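Local coordinates for protein capsid (Human calicivirus NLV/Boxer/2001/US, PDB 4RDL) that forms the protruding domain of the norovirus capsid protein, a dimer that binds histo-blood group glycans such as the Lewis y tetrasaccharide, probably for attachment to host cells, at residues P46-G51 with F107-N112; Q60-V65 with S101-G106; I214-S219 with P230-Q235; V53-Q58 with S239-E244. All coordinates share one frame; numbering follows the deposited sequence.

Contact 1 of 4, residues P46-G51 with F107-N112; sequences PQFQNG and FPDFGN
Asp109 reaches into the bend at Phe48-Asn50 and takes two consecutive backbone N-H groups on one carboxylate oxygen. Gln49 N gives the shorter bond, 2.8 Å to Asp109 OD2, on the anti lone pair; Asn50 N lies 3.1 Å from the same OD2, nearly straight at 173° but above the carboxylate plane. The approach depends on chi1 of 70°, which sets CG between the backbone N and the carbonyl carbon. The other oxygen, OD1, forms a salt bridge with Arg28, whose charge probably favours an ionised carboxylate in this buried setting.

The second link is the Asn50 amide. Asn50 ND2 donates to Phe107 O at 2.9 Å, from 43° above the carbonyl plane, and also to a water 2.9 Å away that accepts from Asp109 N at 3.0 Å. Asn50 OD1 is taken up by the hydroxyl of Thr62. Gln49 turns its amide away from Asp109, NE2 to Gln47 O and OE1 to Ala202 N.

Neither segment is regular: two long loops of the P domain meet here. Phe48 packs on Tyr216 of strand 213-220, while Phe107 and Pro108 rest on Met73 of strand 72-80, placing the contact between the two antiparallel sheets.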
loop_
_atom_site.group_PDB
_atom_site.type_symbol
_atom_site.label_atom_id
_atom_site.label_comp_id
_atom_site.label_asym_id
_atom_site.label_seq_id
_atom_site.Cartn_x
_atom_site.Cartn_y
_atom_site.Cartn_z
ATOM N N PRO A 46 2.391 0.222 23.792
ATOM C CA PRO A 46 2.414 -0.269 22.411
ATOM C C PRO A 46 3.589 -1.214 22.175
ATOM O O PRO A 46 4.717 -0.934 22.595
ATOM C CB PRO A 46 2.589 1.014 21.591
ATOM C CG PRO A 46 3.346 1.919 22.493
ATOM C CD PRO A 46 2.848 1.622 23.888
ATOM N N GLN A 47 3.316 -2.333 21.515
ATOM C CA GLN A 47 4.368 -3.235 21.073
ATOM C C GLN A 47 3.968 -3.765 19.705
ATOM O O GLN A 47 3.976 -4.974 19.449
ATOM C CB GLN A 47 4.613 -4.371 22.074
ATOM C CG GLN A 47 5.842 -5.203 21.718
ATOM C CD GLN A 47 6.216 -6.230 22.766
ATOM O OE1 GLN A 47 5.531 -6.393 23.775
ATOM N NE2 GLN A 47 7.319 -6.933 22.527
ATOM N N PHE A 48 3.601 -2.837 18.829
ATOM C CA PHE A 48 3.218 -3.186 17.472
ATOM C C PHE A 48 4.391 -3.883 16.794
ATOM O O PHE A 48 5.553 -3.615 17.121
ATOM C CB PHE A 48 2.809 -1.936 16.693
ATOM C CG PHE A 48 1.780 -1.100 17.399
ATOM C CD1 PHE A 48 0.784 -1.701 18.152
ATOM C CD2 PHE A 48 1.826 0.284 17.330
ATOM C CE1 PHE A 48 -0.161 -0.929 18.823
ATOM C CE2 PHE A 48 0.887 1.055 17.983
ATOM C CZ PHE A 48 -0.100 0.451 18.745
ATOM N N GLN A 49 4.093 -4.791 15.869
ATOM C CA GLN A 49 5.144 -5.494 15.150
ATOM C C GLN A 49 5.315 -4.951 13.738
ATOM O O GLN A 49 6.354 -5.163 13.106
ATOM C CB GLN A 49 4.873 -6.995 15.141
ATOM C CG GLN A 49 4.909 -7.585 16.536
ATOM C CD GLN A 49 6.229 -7.306 17.224
ATOM O OE1 GLN A 49 7.292 -7.645 16.703
ATOM N NE2 GLN A 49 6.173 -6.667 18.392
ATOM N N ASN A 50 4.286 -4.262 13.252
ATOM C CA ASN A 50 4.374 -3.522 12.004
ATOM C C ASN A 50 4.627 -2.039 12.277
ATOM O O ASN A 50 4.362 -1.553 13.380
ATOM C CB ASN A 50 3.125 -3.747 11.152
ATOM C CG ASN A 50 3.083 -5.144 10.558
ATOM O OD1 ASN A 50 4.117 -5.676 10.146
ATOM N ND2 ASN A 50 1.902 -5.750 10.528
ATOM N N GLY A 51 5.170 -1.340 11.284
ATOM C CA GLY A 51 5.593 0.047 11.441
ATOM C C GLY A 51 6.780 0.233 12.369
ATOM O O GLY A 51 6.965 1.333 12.902
ATOM N N PHE A 107 2.622 -9.545 8.134
ATOM C CA PHE A 107 1.564 -10.299 8.802
ATOM C C PHE A 107 0.789 -9.389 9.771
ATOM O O PHE A 107 1.393 -8.615 10.501
ATOM C CB PHE A 107 2.185 -11.475 9.564
ATOM C CG PHE A 107 1.196 -12.536 9.969
ATOM C CD1 PHE A 107 0.939 -13.628 9.140
ATOM C CD2 PHE A 107 0.534 -12.460 11.182
ATOM C CE1 PHE A 107 0.032 -14.611 9.513
ATOM C CE2 PHE A 107 -0.373 -13.444 11.567
ATOM C CZ PHE A 107 -0.623 -14.521 10.735
ATOM N N PRO A 108 -0.553 -9.480 9.784
ATOM C CA PRO A 108 -1.333 -8.632 10.700
ATOM C C PRO A 108 -0.838 -8.729 12.145
ATOM O O PRO A 108 -0.567 -9.835 12.637
ATOM C CB PRO A 108 -2.747 -9.215 10.595
ATOM C CG PRO A 108 -2.808 -9.790 9.228
ATOM C CD PRO A 108 -1.422 -10.375 8.996
ATOM N N ASP A 109 -0.731 -7.588 12.828
ATOM C CA ASP A 109 -0.304 -7.595 14.231
ATOM C C ASP A 109 -1.444 -7.282 15.203
ATOM O O ASP A 109 -1.237 -6.715 16.275
ATOM C CB ASP A 109 0.937 -6.713 14.466
ATOM C CG ASP A 109 0.654 -5.224 14.346
ATOM O OD1 ASP A 109 -0.461 -4.841 13.939
ATOM O OD2 ASP A 109 1.576 -4.426 14.655
ATOM N N PHE A 110 -2.648 -7.693 14.826
ATOM C CA PHE A 110 -3.809 -7.609 15.700
ATOM C C PHE A 110 -3.984 -8.934 16.425
ATOM O O PHE A 110 -4.171 -9.980 15.790
ATOM C CB PHE A 110 -5.058 -7.236 14.900
ATOM C CG PHE A 110 -4.924 -5.919 14.194
ATOM C CD1 PHE A 110 -4.994 -4.734 14.906
ATOM C CD2 PHE A 110 -4.666 -5.864 12.835
ATOM C CE1 PHE A 110 -4.833 -3.514 14.263
ATOM C CE2 PHE A 110 -4.499 -4.648 12.187
ATOM C CZ PHE A 110 -4.581 -3.474 12.904
ATOM N N GLY A 111 -3.901 -8.884 17.751
ATOM C CA GLY A 111 -3.910 -10.079 18.568
ATOM C C GLY A 111 -5.214 -10.326 19.298
ATOM O O GLY A 111 -5.944 -9.384 19.615
ATOM N N ASN A 112 -5.487 -11.602 19.562
ATOM C CA ASN A 112 -6.649 -12.023 20.339
ATOM C C ASN A 112 -7.978 -11.600 19.740
ATOM O O ASN A 112 -8.906 -11.254 20.467
ATOM C CB ASN A 112 -6.568 -11.541 21.794
ATOM C CG ASN A 112 -7.375 -12.422 22.729
ATOM O OD1 ASN A 112 -7.317 -13.646 22.634
ATOM N ND2 ASN A 112 -8.141 -11.809 23.624
HETATM O O HOH W 1 -0.827 -4.998 11.229
#

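Contact 2 of 4, residues Q60-V65 with S101-G106; sequences QGTTTV and SPAPLG
Thr62 and Gly106 are joined by the one direct hydrogen bond between 60-65 and 101-106: Gly106 N lies 2.8 Å from Thr62 O, with an angle of 168° at the hydrogen. A weaker polar contact reinforces it, since Leu105 CA approaches the same Thr62 O at 3.3 Å in a CA-H...O geometry. One carbonyl therefore meets two successive residues of 101-106.

Van der Waals contacts surround this pair. The methyl CG2 of Thr62, anti to its own carbonyl carbon, enters the bend of 101-106 and lies 3.6 Å from Ala103 O; its apolar neighbours are Ala103 CB at 4.0 Å and Pro102 CB. Leu105 crosses Thr64 at about a right angle, its CD1 3.8 Å from Thr64 OG1, while CD2 turns back over the Thr62 carbonyl. Pro102 CD rests against the neighbouring peptide, 3.5 Å from Gly61 O.

Backbone shape prepares both sides. Gln60 to Thr63 form a type II' turn with glycine at its second position, closed by Thr63 N to Gln60 O at 3.0 Å. Gly106 has phi 87°, where a side chain would press on the preceding carbonyl oxygen.

Two P-domain loops meet here, one between strands 35-38 and 72-80, the other between 83-89 and 113-121. Thr62 gives them its carbonyl and methyl, its hydroxyl being engaged by Asn50 OD1; the join rests on one backbone hydrogen bond and methyl packing, with no charged group taking part.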
loop_
_atom_site.group_PDB
_atom_site.type_symbol
_atom_site.label_atom_id
_atom_site.label_comp_id
_atom_site.label_asym_id
_atom_site.label_seq_id
_atom_site.Cartn_x
_atom_site.Cartn_y
_atom_site.Cartn_z
ATOM N N GLN A 60 12.297 -3.886 12.139
ATOM C CA GLN A 60 12.048 -4.742 13.298
ATOM C C GLN A 60 10.710 -5.462 13.195
ATOM O O GLN A 60 9.852 -5.079 12.403
ATOM C CB GLN A 60 12.084 -3.916 14.578
ATOM C CG GLN A 60 13.415 -3.234 14.826
ATOM C CD GLN A 60 13.399 -2.441 16.100
ATOM O OE1 GLN A 60 12.336 -2.085 16.594
ATOM N NE2 GLN A 60 14.580 -2.157 16.645
ATOM N N GLY A 61 10.537 -6.499 14.010
ATOM C CA GLY A 61 9.289 -7.238 14.048
ATOM C C GLY A 61 8.948 -7.849 12.707
ATOM O O GLY A 61 9.783 -8.510 12.090
ATOM N N THR A 62 7.716 -7.626 12.258
ATOM C CA THR A 62 7.278 -8.116 10.955
ATOM C C THR A 62 7.250 -6.992 9.919
ATOM O O THR A 62 6.631 -7.105 8.859
ATOM C CB THR A 62 5.890 -8.772 11.055
ATOM O OG1 THR A 62 4.966 -7.842 11.638
ATOM C CG2 THR A 62 5.965 -10.013 11.932
ATOM N N THR A 63 7.940 -5.901 10.218
ATOM C CA THR A 63 7.874 -4.727 9.359
ATOM C C THR A 63 8.680 -4.877 8.079
ATOM O O THR A 63 9.818 -5.353 8.091
ATOM C CB THR A 63 8.326 -3.461 10.116
ATOM O OG1 THR A 63 7.527 -3.329 11.294
ATOM C CG2 THR A 63 8.156 -2.214 9.252
ATOM N N THR A 64 8.083 -4.461 6.970
ATOM C CA THR A 64 8.823 -4.397 5.725
ATOM C C THR A 64 8.641 -3.032 5.061
ATOM O O THR A 64 8.142 -2.096 5.686
ATOM C CB THR A 64 8.506 -5.606 4.805
ATOM O OG1 THR A 64 9.466 -5.675 3.736
ATOM C CG2 THR A 64 7.081 -5.535 4.251
ATOM N N VAL A 65 9.065 -2.911 3.811
ATOM C CA VAL A 65 9.217 -1.615 3.172
ATOM C C VAL A 65 7.925 -1.059 2.570
ATOM O O VAL A 65 7.586 0.114 2.787
ATOM C CB VAL A 65 10.320 -1.685 2.088
ATOM C CG1 VAL A 65 10.396 -0.395 1.293
ATOM C CG2 VAL A 65 11.671 -2.014 2.717
ATOM N N SER A 101 11.807 -14.638 12.360
ATOM C CA SER A 101 11.191 -13.347 12.686
ATOM C C SER A 101 9.821 -13.749 13.214
ATOM O O SER A 101 9.454 -14.912 13.087
ATOM C CB SER A 101 11.112 -12.408 11.476
ATOM O OG SER A 101 10.139 -12.821 10.536
ATOM N N PRO A 102 9.066 -12.827 13.843
ATOM C CA PRO A 102 7.904 -13.365 14.567
ATOM C C PRO A 102 6.892 -14.051 13.653
ATOM O O PRO A 102 6.215 -14.980 14.088
ATOM C CB PRO A 102 7.286 -12.122 15.213
ATOM C CG PRO A 102 8.413 -11.146 15.305
ATOM C CD PRO A 102 9.252 -11.387 14.089
ATOM N N ALA A 103 6.796 -13.590 12.410
ATOM C CA ALA A 103 5.881 -14.149 11.431
ATOM C C ALA A 103 6.348 -13.608 10.095
ATOM O O ALA A 103 7.263 -12.781 10.054
ATOM C CB ALA A 103 4.439 -13.693 11.728
ATOM N N PRO A 104 5.751 -14.074 8.989
ATOM C CA PRO A 104 6.146 -13.488 7.703
ATOM C C PRO A 104 5.990 -11.964 7.705
ATOM O O PRO A 104 5.118 -11.420 8.397
ATOM C CB PRO A 104 5.159 -14.119 6.724
ATOM C CG PRO A 104 4.809 -15.440 7.356
ATOM C CD PRO A 104 4.759 -15.155 8.832
ATOM N N LEU A 105 6.819 -11.273 6.930
ATOM C CA LEU A 105 6.742 -9.817 6.898
ATOM C C LEU A 105 5.359 -9.347 6.448
ATOM O O LEU A 105 4.754 -9.936 5.545
ATOM C CB LEU A 105 7.831 -9.231 6.000
ATOM C CG LEU A 105 9.249 -9.653 6.383
ATOM C CD1 LEU A 105 10.271 -8.923 5.513
ATOM C CD2 LEU A 105 9.508 -9.371 7.862
ATOM N N GLY A 106 4.854 -8.294 7.091
ATOM C CA GLY A 106 3.542 -7.741 6.770
ATOM C C GLY A 106 2.377 -8.401 7.502
ATOM O O GLY A 106 1.265 -7.884 7.497
#

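Contact 3 of 4, residues I214-S219 with P230-Q235; sequences IVYFTS and PCTLPQ
The Phe217 ring has Pro234 over one face and Val215 CG1 over the opposite one, in a beta hairpin formed by strands 213-220 and 228-231. Pro234 CD stands 3.9 Å from the ring centroid and 19° off the normal, a CH-pi contact; at the ring's edge lies the carbonyl of Thr232, with Phe217 CE2 3.7 Å from Thr232 O. The Tyr216 ring carries Ile214 CG2 on one face, offset toward the rim. Thr232 CG2 comes to it obliquely, 3.8 Å from Tyr216 CE1, and Pro230 CB touches Tyr216 CB at 3.9 Å.

Antiparallel pairing sets the register of these residues. Phe217 and Cys231 are a hydrogen-bonded pair, Phe217 N to Cys231 O at 2.8 Å and Cys231 N to Phe217 O at 2.9 Å; Thr218 and Pro230 form the adjoining non-hydrogen-bonded pair. Phe217 and Cys231 share a sheet face, and their side chains touch there.

Strand 213-220 also pairs with 35-38 and 276-279, and Tyr216 meets Trp186 edge-to-face. Past Cys231 the chain leaves the sheet as a loop toward helix 235-244, with Pro234 at the N-cap position. Where the two segments diverge, a water lies 2.7 Å from both Val215 O and Thr232 O.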
loop_
_atom_site.group_PDB
_atom_site.type_symbol
_atom_site.label_atom_id
_atom_site.label_comp_id
_atom_site.label_asym_id
_atom_site.label_seq_id
_atom_site.Cartn_x
_atom_site.Cartn_y
_atom_site.Cartn_z
ATOM N N ILE A 214 3.604 9.223 23.977
ATOM C CA ILE A 214 3.756 8.610 22.666
ATOM C C ILE A 214 2.650 9.080 21.725
ATOM O O ILE A 214 1.470 9.164 22.112
ATOM C CB ILE A 214 3.733 7.076 22.784
ATOM C CG1 ILE A 214 4.924 6.596 23.632
ATOM C CG2 ILE A 214 3.732 6.416 21.414
ATOM C CD1 ILE A 214 4.847 5.146 24.040
ATOM N N VAL A 215 3.039 9.400 20.493
ATOM C CA VAL A 215 2.099 9.805 19.456
ATOM C C VAL A 215 1.691 8.620 18.591
ATOM O O VAL A 215 2.535 7.848 18.133
ATOM C CB VAL A 215 2.734 10.889 18.559
ATOM C CG1 VAL A 215 1.817 11.234 17.389
ATOM C CG2 VAL A 215 3.067 12.147 19.395
ATOM N N TYR A 216 0.387 8.488 18.385
ATOM C CA TYR A 216 -0.175 7.479 17.483
ATOM C C TYR A 216 -0.763 8.139 16.254
ATOM O O TYR A 216 -1.469 9.148 16.348
ATOM C CB TYR A 216 -1.251 6.662 18.198
ATOM C CG TYR A 216 -0.699 5.936 19.389
ATOM C CD1 TYR A 216 0.015 4.758 19.226
ATOM C CD2 TYR A 216 -0.842 6.455 20.671
ATOM C CE1 TYR A 216 0.541 4.094 20.304
ATOM C CE2 TYR A 216 -0.322 5.795 21.760
ATOM C CZ TYR A 216 0.367 4.611 21.569
ATOM O OH TYR A 216 0.893 3.936 22.645
ATOM N N PHE A 217 -0.435 7.582 15.098
ATOM C CA PHE A 217 -1.061 7.977 13.856
ATOM C C PHE A 217 -2.261 7.079 13.659
ATOM O O PHE A 217 -2.161 5.864 13.827
ATOM C CB PHE A 217 -0.043 7.858 12.724
ATOM C CG PHE A 217 1.163 8.713 12.954
ATOM C CD1 PHE A 217 1.163 10.041 12.553
ATOM C CD2 PHE A 217 2.264 8.215 13.632
ATOM C CE1 PHE A 217 2.252 10.850 12.812
ATOM C CE2 PHE A 217 3.358 9.019 13.895
ATOM C CZ PHE A 217 3.357 10.332 13.478
ATOM N N THR A 218 -3.399 7.678 13.315
ATOM C CA THR A 218 -4.666 6.955 13.268
ATOM C C THR A 218 -5.213 6.837 11.866
ATOM O O THR A 218 -4.999 7.707 11.013
ATOM C CB THR A 218 -5.750 7.665 14.114
ATOM O OG1 THR A 218 -6.015 8.963 13.567
ATOM C CG2 THR A 218 -5.300 7.801 15.571
ATOM N N SER A 219 -5.942 5.740 11.639
ATOM C CA SER A 219 -6.774 5.588 10.453
ATOM C C SER A 219 -8.130 5.045 10.848
ATOM O O SER A 219 -8.236 4.161 11.706
ATOM C CB SER A 219 -6.143 4.608 9.454
ATOM O OG SER A 219 -4.883 5.069 9.005
ATOM N N PRO A 230 -4.497 2.660 15.639
ATOM C CA PRO A 230 -3.308 3.437 16.003
ATOM C C PRO A 230 -2.030 2.733 15.546
ATOM O O PRO A 230 -1.953 1.503 15.606
ATOM C CB PRO A 230 -3.372 3.441 17.525
ATOM C CG PRO A 230 -3.931 2.068 17.845
ATOM C CD PRO A 230 -4.915 1.749 16.724
ATOM N N CYS A 231 -1.046 3.504 15.086
ATOM C CA CYS A 231 0.279 2.977 14.778
ATOM C C CYS A 231 1.326 3.997 15.239
ATOM O O CYS A 231 0.995 5.156 15.502
ATOM C CB CYS A 231 0.422 2.660 13.283
ATOM S SG CYS A 231 0.518 4.099 12.213
ATOM N N THR A 232 2.575 3.570 15.372
ATOM C CA THR A 232 3.599 4.461 15.911
ATOM C C THR A 232 4.452 5.165 14.845
ATOM O O THR A 232 5.199 6.087 15.158
ATOM C CB THR A 232 4.465 3.763 16.988
ATOM O OG1 THR A 232 4.766 2.421 16.580
ATOM C CG2 THR A 232 3.717 3.716 18.330
ATOM N N LEU A 233 4.328 4.743 13.586
ATOM C CA LEU A 233 4.941 5.475 12.470
ATOM C C LEU A 233 4.126 5.321 11.191
ATOM O O LEU A 233 3.603 4.241 10.916
ATOM C CB LEU A 233 6.349 4.955 12.165
ATOM C CG LEU A 233 7.536 5.255 13.071
ATOM C CD1 LEU A 233 8.776 4.496 12.583
ATOM C CD2 LEU A 233 7.794 6.765 13.143
ATOM N N PRO A 234 4.060 6.386 10.376
ATOM C CA PRO A 234 3.524 6.232 9.019
ATOM C C PRO A 234 4.398 5.260 8.226
ATOM O O PRO A 234 5.622 5.235 8.413
ATOM C CB PRO A 234 3.652 7.639 8.426
ATOM C CG PRO A 234 3.753 8.557 9.625
ATOM C CD PRO A 234 4.516 7.762 10.642
ATOM N N GLN A 235 3.787 4.473 7.349
ATOM C CA GLN A 235 4.565 3.508 6.587
ATOM C C GLN A 235 5.668 4.186 5.766
ATOM O O GLN A 235 6.774 3.665 5.631
ATOM C CB GLN A 235 3.669 2.689 5.663
ATOM C CG GLN A 235 4.439 1.613 4.905
ATOM C CD GLN A 235 5.099 0.616 5.841
ATOM O OE1 GLN A 235 4.617 0.379 6.948
ATOM N NE2 GLN A 235 6.202 0.011 5.393
HETATM O O HOH W 2 5.166 7.372 17.575
#

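Contact 4 of 4, residues V53-Q58 with S239-E244; sequences VTLDGQ and SHFVNE
Phe241 lies against the type I turn Thr54-Gly57, so that a helix packs on a beta turn. Val53 CG1 meets the ring at its edge, in plane, 3.9 Å from Phe241 CD2. Leu55 runs alongside, pointing the same way, with its CD2 3.7 Å from Phe241 CE2. On the backbone side, Gly57 CA comes to 3.3 Å from Phe241 O in a CA-H...O contact. Here a CB on Gly57 would collide with that oxygen, and phi of 92° is itself a glycine conformation. Val242 CG2 adds a contact, 3.8 Å from Gly57 O.

The turn is held from within. Gly57 N bonds to Thr54 O at 3.0 Å, and the Thr54 hydroxyl accepts from Gln58 N while donating to Asp56 OD1.

Further out, Met271 of strand 265-272 touches both Leu55 and Phe241, and the Phe241 ring meets that of Phe14. The helix also borders the dimer partner: Val242, besides meeting Gly57, packs on Ile19 of the second subunit, and Asn243 OD1 takes a hydrogen bond from Asn18 N of that subunit.

Between turn and helix, a water donates to Leu55 O at 2.8 Å and, weakly, to Phe241 O at 3.4 Å.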
loop_
_atom_site.group_PDB
_atom_site.type_symbol
_atom_site.label_atom_id
_atom_site.label_comp_id
_atom_site.label_asym_id
_atom_site.label_seq_id
_atom_site.Cartn_x
_atom_site.Cartn_y
_atom_site.Cartn_z
ATOM N N VAL A 53 10.829 0.301 13.018
ATOM C CA VAL A 53 12.124 0.525 12.380
ATOM C C VAL A 53 12.903 1.514 13.247
ATOM O O VAL A 53 12.313 2.373 13.892
ATOM C CB VAL A 53 11.943 1.104 10.952
ATOM C CG1 VAL A 53 11.342 2.514 11.003
ATOM C CG2 VAL A 53 13.249 1.093 10.170
ATOM N N THR A 54 14.222 1.373 13.291
ATOM C CA THR A 54 15.041 2.369 13.961
ATOM C C THR A 54 15.194 3.596 13.061
ATOM O O THR A 54 14.966 3.528 11.845
ATOM C CB THR A 54 16.433 1.830 14.282
ATOM O OG1 THR A 54 17.087 1.455 13.061
ATOM C CG2 THR A 54 16.336 0.619 15.196
ATOM N N LEU A 55 15.588 4.723 13.644
ATOM C CA LEU A 55 15.800 5.924 12.837
ATOM C C LEU A 55 16.913 5.743 11.811
ATOM O O LEU A 55 16.929 6.428 10.779
ATOM C CB LEU A 55 16.082 7.145 13.716
ATOM C CG LEU A 55 14.954 7.515 14.677
ATOM C CD1 LEU A 55 15.283 8.840 15.357
ATOM C CD2 LEU A 55 13.611 7.597 13.946
ATOM N N ASP A 56 17.847 4.833 12.087
ATOM C CA ASP A 56 18.909 4.571 11.116
ATOM C C ASP A 56 18.579 3.450 10.112
ATOM O O ASP A 56 19.453 2.986 9.380
ATOM C CB ASP A 56 20.294 4.419 11.778
ATOM C CG ASP A 56 20.446 3.153 12.616
ATOM O OD1 ASP A 56 19.570 2.271 12.603
ATOM O OD2 ASP A 56 21.499 3.034 13.281
ATOM N N GLY A 57 17.311 3.039 10.070
ATOM C CA GLY A 57 16.817 2.195 8.992
ATOM C C GLY A 57 16.850 0.685 9.182
ATOM O O GLY A 57 16.833 -0.057 8.196
ATOM N N GLN A 58 16.889 0.224 10.430
ATOM C CA GLN A 58 16.868 -1.210 10.728
ATOM C C GLN A 58 15.445 -1.679 11.006
ATOM O O GLN A 58 14.847 -1.301 12.019
ATOM C CB GLN A 58 17.750 -1.528 11.939
ATOM C CG GLN A 58 19.208 -1.134 11.790
ATOM C CD GLN A 58 19.997 -1.331 13.077
ATOM O OE1 GLN A 58 20.426 -0.364 13.714
ATOM N NE2 GLN A 58 20.192 -2.589 13.463
ATOM N N SER A 239 9.858 3.289 5.094
ATOM C CA SER A 239 10.618 3.109 3.857
ATOM C C SER A 239 11.655 4.218 3.694
ATOM O O SER A 239 12.738 3.987 3.161
ATOM C CB SER A 239 9.703 3.017 2.634
ATOM O OG SER A 239 8.797 4.096 2.574
ATOM N N HIS A 240 11.329 5.413 4.178
ATOM C CA HIS A 240 12.271 6.523 4.123
ATOM C C HIS A 240 13.541 6.189 4.903
ATOM O O HIS A 240 14.650 6.358 4.395
ATOM C CB HIS A 240 11.629 7.798 4.662
ATOM C CG HIS A 240 12.453 9.027 4.440
ATOM N ND1 HIS A 240 12.547 9.646 3.211
ATOM C CD2 HIS A 240 13.217 9.758 5.289
ATOM C CE1 HIS A 240 13.330 10.705 3.314
ATOM N NE2 HIS A 240 13.751 10.795 4.565
ATOM N N PHE A 241 13.384 5.719 6.139
ATOM C CA PHE A 241 14.550 5.415 6.967
ATOM C C PHE A 241 15.342 4.239 6.390
ATOM O O PHE A 241 16.567 4.229 6.439
ATOM C CB PHE A 241 14.133 5.144 8.418
ATOM C CG PHE A 241 13.431 6.305 9.078
ATOM C CD1 PHE A 241 13.666 7.611 8.666
ATOM C CD2 PHE A 241 12.533 6.086 10.113
ATOM C CE1 PHE A 241 13.015 8.675 9.270
ATOM C CE2 PHE A 241 11.879 7.146 10.720
ATOM C CZ PHE A 241 12.126 8.444 10.302
ATOM N N VAL A 242 14.650 3.248 5.837
ATOM C CA VAL A 242 15.339 2.122 5.217
ATOM C C VAL A 242 16.163 2.611 4.028
ATOM O O VAL A 242 17.322 2.217 3.840
ATOM C CB VAL A 242 14.354 1.023 4.769
ATOM C CG1 VAL A 242 15.075 -0.020 3.908
ATOM C CG2 VAL A 242 13.723 0.368 5.983
ATOM N N ASN A 243 15.561 3.486 3.233
ATOM C CA ASN A 243 16.244 4.067 2.087
ATOM C C ASN A 243 17.489 4.874 2.468
ATOM O O ASN A 243 18.548 4.742 1.853
ATOM C CB ASN A 243 15.281 4.970 1.321
ATOM C CG ASN A 243 15.786 5.311 -0.050
ATOM O OD1 ASN A 243 15.647 4.520 -0.977
ATOM N ND2 ASN A 243 16.388 6.484 -0.190
ATOM N N GLU A 244 17.351 5.716 3.487
ATOM C CA GLU A 244 18.395 6.670 3.849
ATOM C C GLU A 244 19.541 6.067 4.652
ATOM O O GLU A 244 20.699 6.400 4.420
ATOM C CB GLU A 244 17.786 7.849 4.619
ATOM C CG GLU A 244 16.827 8.672 3.797
ATOM C CD GLU A 244 17.501 9.289 2.596
ATOM O OE1 GLU A 244 18.245 10.280 2.771
ATOM O OE2 GLU A 244 17.308 8.771 1.477
HETATM O O HOH W 3 17.567 6.992 8.119
#

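How the contacts relate
Contacts 1 and 2 join the same pair of loops, their centres about 10 Å apart, and contact 2 is nested in sequence inside the loop closed by contact 1. Gln49 O to Thr63 OG1, at 2.8 Å, is a probable hydrogen bond between them. Contact 3 is tied to contact 2 through Gln235 NE2, 2.9 Å from Thr64 O, and to contact 1 where Phe48 packs on Thr232 and Pro230. Leu233 CD1 reaches Val53 CG1 at 3.6 Å, linking contacts 3 and 4, whose centres are about 16 Å apart. None of the four contains a glycan-pocket residue; segment 107-112 leads into strand 113-121, which carries Asp114 and His116 of one glycan site.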